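Local coordinates for thiamine pyrophosphokinase (PDB 2G9Z), which catalyses the transfer of pyrophosphate from ATP to thiamine, making the cofactor thiamine pyrophosphate, and forms a dimer, at residues F266-T277 with I331-V339. Residues are numbered along the deposited sequence; the frame is centred on the assembly and turned at random.
Sequences FHKDNGSSPTPT and IVMNIEIDV
In the vitamin B1-binding domain of thiamine pyrophosphokinase, the C-terminal strand 331-336 runs antiparallel to strand 277-281 in the mixed sheet, and the loop 266-277 closes round its end, a worked example of how the last ordered residues of a chain are tied to the sheet they leave. Where strand 331-336 ends beside the start of strand 277-281, Glu336 N gives a nearly straight bond to Thr277 O (2.8 Å, 171°). Further on, His267 and Asp338 form a single bridge: Asp338 N donates to Phe266 O at 3.0 Å, and Lys268 N returns a longer bond to Asp338 O. Between these two attachments a water donates to both Phe266 O and Glu336 O and hydrogen-bonds to His267 ND1 at 2.8 Å. The other ring nitrogen is held within the loop, where His267 NE2 donates to Ser273 O (2.9 Å), almost in the imidazole plane, while Pro276 CA lies over the centre of one ring face.

Phe266 makes the apolar part of the contact. With chi1 at 57°, its CG sits between the backbone N and carbonyl carbon, and CE2 reaches Ile335 CG2 at 3.6 Å; the ring also stacks with Phe50. Thr277 turns its OG1 to Arg316, a residue of the ligand pocket, and Arg216 of the second subunit packs on both Thr277 and Glu336, placing this corner beside the active site at the dimer interface. At the solvent-exposed end the chain of Lys268 bends at chi3 (-61°), bringing NZ to 4.1 Å from Asp338 OD2, beyond salt-bridge distance, though the opposite charges probably attract weakly.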
# COMPACT_ATOMS: atom_id res chain seq x y z
N PHE A 266 -1.76 -16.84 14.88
CA PHE A 266 -1.81 -15.47 14.37
C PHE A 266 -3.20 -14.88 14.25
O PHE A 266 -3.36 -13.72 13.86
CB PHE A 266 -1.11 -15.37 13.01
CG PHE A 266 -1.68 -16.29 11.96
CD1 PHE A 266 -1.30 -17.63 11.91
CD2 PHE A 266 -2.61 -15.82 11.04
CE1 PHE A 266 -1.83 -18.49 10.95
CE2 PHE A 266 -3.14 -16.67 10.07
CZ PHE A 266 -2.75 -18.01 10.02
N HIS A 267 -4.22 -15.67 14.57
CA HIS A 267 -5.59 -15.20 14.49
C HIS A 267 -6.32 -15.43 15.80
O HIS A 267 -6.91 -16.48 16.02
CB HIS A 267 -6.32 -15.92 13.35
CG HIS A 267 -7.70 -15.41 13.10
ND1 HIS A 267 -7.96 -14.10 12.75
CD2 HIS A 267 -8.91 -16.03 13.15
CE1 HIS A 267 -9.26 -13.93 12.60
NE2 HIS A 267 -9.86 -15.09 12.84
N LYS A 268 -6.25 -14.43 16.67
CA LYS A 268 -6.90 -14.47 17.98
C LYS A 268 -8.25 -15.15 17.82
O LYS A 268 -9.07 -14.72 17.00
CB LYS A 268 -7.07 -13.05 18.51
CG LYS A 268 -7.64 -12.95 19.92
CD LYS A 268 -7.49 -11.53 20.44
CE LYS A 268 -6.02 -11.13 20.52
NZ LYS A 268 -5.82 -9.71 20.91
N ASP A 269 -8.48 -16.20 18.61
CA ASP A 269 -9.73 -16.95 18.54
C ASP A 269 -10.92 -16.10 18.14
O ASP A 269 -11.23 -15.09 18.78
CB ASP A 269 -10.03 -17.64 19.86
CG ASP A 269 -11.30 -18.45 19.81
OD1 ASP A 269 -11.42 -19.27 18.87
OD2 ASP A 269 -12.18 -18.27 20.67
N ASN A 270 -11.59 -16.52 17.07
CA ASN A 270 -12.74 -15.79 16.58
C ASN A 270 -14.03 -16.00 17.35
O ASN A 270 -14.05 -15.95 18.58
N GLY A 271 -15.09 -16.26 16.60
CA GLY A 271 -16.41 -16.47 17.17
C GLY A 271 -17.36 -15.91 16.14
O GLY A 271 -18.49 -16.37 15.98
N SER A 272 -16.87 -14.90 15.42
CA SER A 272 -17.62 -14.24 14.36
C SER A 272 -16.67 -14.13 13.18
O SER A 272 -16.99 -13.54 12.15
CB SER A 272 -18.05 -12.84 14.80
OG SER A 272 -16.92 -12.01 15.00
N SER A 273 -15.48 -14.70 13.36
CA SER A 273 -14.43 -14.71 12.34
C SER A 273 -13.69 -16.04 12.44
O SER A 273 -12.61 -16.13 13.04
CB SER A 273 -13.45 -13.56 12.58
OG SER A 273 -12.40 -13.58 11.63
N PRO A 274 -14.26 -17.10 11.86
CA PRO A 274 -13.67 -18.44 11.88
C PRO A 274 -12.42 -18.59 11.02
O PRO A 274 -11.79 -19.65 11.04
CB PRO A 274 -14.82 -19.32 11.40
CG PRO A 274 -15.49 -18.43 10.39
CD PRO A 274 -15.54 -17.10 11.12
N THR A 275 -12.06 -17.55 10.28
CA THR A 275 -10.89 -17.66 9.42
C THR A 275 -10.07 -16.38 9.26
O THR A 275 -10.63 -15.29 9.18
CB THR A 275 -11.29 -18.11 8.00
OG1 THR A 275 -12.26 -17.20 7.47
CG2 THR A 275 -11.87 -19.51 8.03
N PRO A 276 -8.74 -16.52 9.21
CA PRO A 276 -7.84 -15.37 9.05
C PRO A 276 -8.00 -14.83 7.63
O PRO A 276 -8.20 -15.60 6.69
CB PRO A 276 -6.45 -15.98 9.26
CG PRO A 276 -6.72 -17.18 10.13
CD PRO A 276 -7.97 -17.74 9.51
N THR A 277 -7.89 -13.52 7.48
CA THR A 277 -8.02 -12.89 6.17
C THR A 277 -6.67 -12.85 5.44
O THR A 277 -5.62 -12.74 6.07
CB THR A 277 -8.54 -11.45 6.31
OG1 THR A 277 -9.88 -11.49 6.80
CG2 THR A 277 -8.50 -10.73 4.98
N ILE A 331 4.27 -13.69 -6.73
CA ILE A 331 3.13 -12.85 -6.39
C ILE A 331 3.12 -12.61 -4.89
O ILE A 331 3.46 -13.49 -4.10
CB ILE A 331 1.79 -13.49 -6.85
CG1 ILE A 331 0.63 -12.51 -6.59
CG2 ILE A 331 1.57 -14.81 -6.14
CD1 ILE A 331 -0.73 -12.98 -7.16
N VAL A 332 2.75 -11.40 -4.51
CA VAL A 332 2.69 -11.01 -3.12
C VAL A 332 1.47 -11.57 -2.39
O VAL A 332 0.38 -11.63 -2.96
CB VAL A 332 2.64 -9.47 -2.98
CG1 VAL A 332 2.32 -9.07 -1.55
CG2 VAL A 332 3.96 -8.86 -3.43
N MET A 333 1.67 -11.97 -1.15
CA MET A 333 0.57 -12.45 -0.32
C MET A 333 0.65 -11.77 1.05
O MET A 333 1.73 -11.62 1.63
CB MET A 333 0.62 -13.97 -0.12
CG MET A 333 -0.42 -14.47 0.88
SD MET A 333 -0.66 -16.28 0.88
CE MET A 333 -2.44 -16.40 1.01
N ASN A 334 -0.50 -11.33 1.55
CA ASN A 334 -0.57 -10.73 2.86
C ASN A 334 -1.52 -11.58 3.67
O ASN A 334 -2.50 -12.10 3.14
CB ASN A 334 -1.10 -9.29 2.81
CG ASN A 334 -2.57 -9.21 2.46
OD1 ASN A 334 -2.98 -9.58 1.36
ND2 ASN A 334 -3.38 -8.73 3.39
N ILE A 335 -1.21 -11.75 4.95
CA ILE A 335 -2.07 -12.51 5.85
C ILE A 335 -2.29 -11.61 7.05
O ILE A 335 -1.33 -11.12 7.65
CB ILE A 335 -1.40 -13.81 6.32
CG1 ILE A 335 -1.21 -14.76 5.13
CG2 ILE A 335 -2.27 -14.47 7.40
CD1 ILE A 335 -0.56 -16.09 5.51
N GLU A 336 -3.55 -11.37 7.38
CA GLU A 336 -3.87 -10.52 8.51
C GLU A 336 -3.42 -11.17 9.81
O GLU A 336 -3.52 -12.39 9.98
CB GLU A 336 -5.38 -10.25 8.56
CG GLU A 336 -5.81 -9.36 9.72
CD GLU A 336 -7.19 -8.76 9.51
OE1 GLU A 336 -8.15 -9.52 9.31
OE2 GLU A 336 -7.30 -7.52 9.54
N ILE A 337 -2.90 -10.36 10.72
CA ILE A 337 -2.44 -10.85 12.00
C ILE A 337 -3.11 -10.05 13.11
O ILE A 337 -3.33 -8.85 12.97
CB ILE A 337 -0.91 -10.70 12.18
CG1 ILE A 337 -0.17 -11.56 11.16
CG2 ILE A 337 -0.50 -11.11 13.59
CD1 ILE A 337 1.34 -11.44 11.24
N ASP A 338 -3.44 -10.73 14.19
CA ASP A 338 -4.05 -10.09 15.34
C ASP A 338 -3.72 -10.94 16.56
O ASP A 338 -4.55 -11.70 17.05
CB ASP A 338 -5.57 -9.98 15.17
CG ASP A 338 -6.22 -9.13 16.25
OD1 ASP A 338 -5.91 -7.92 16.32
OD2 ASP A 338 -7.04 -9.67 17.02
N VAL A 339 -2.48 -10.81 17.03
CA VAL A 339 -2.00 -11.57 18.18
C VAL A 339 -2.28 -10.80 19.47
O VAL A 339 -1.36 -10.60 20.29
CB VAL A 339 -0.48 -11.86 18.04
CG1 VAL A 339 0.31 -10.55 17.98
CG2 VAL A 339 0.00 -12.74 19.19
O HOH W 1 -5.62 -12.94 11.69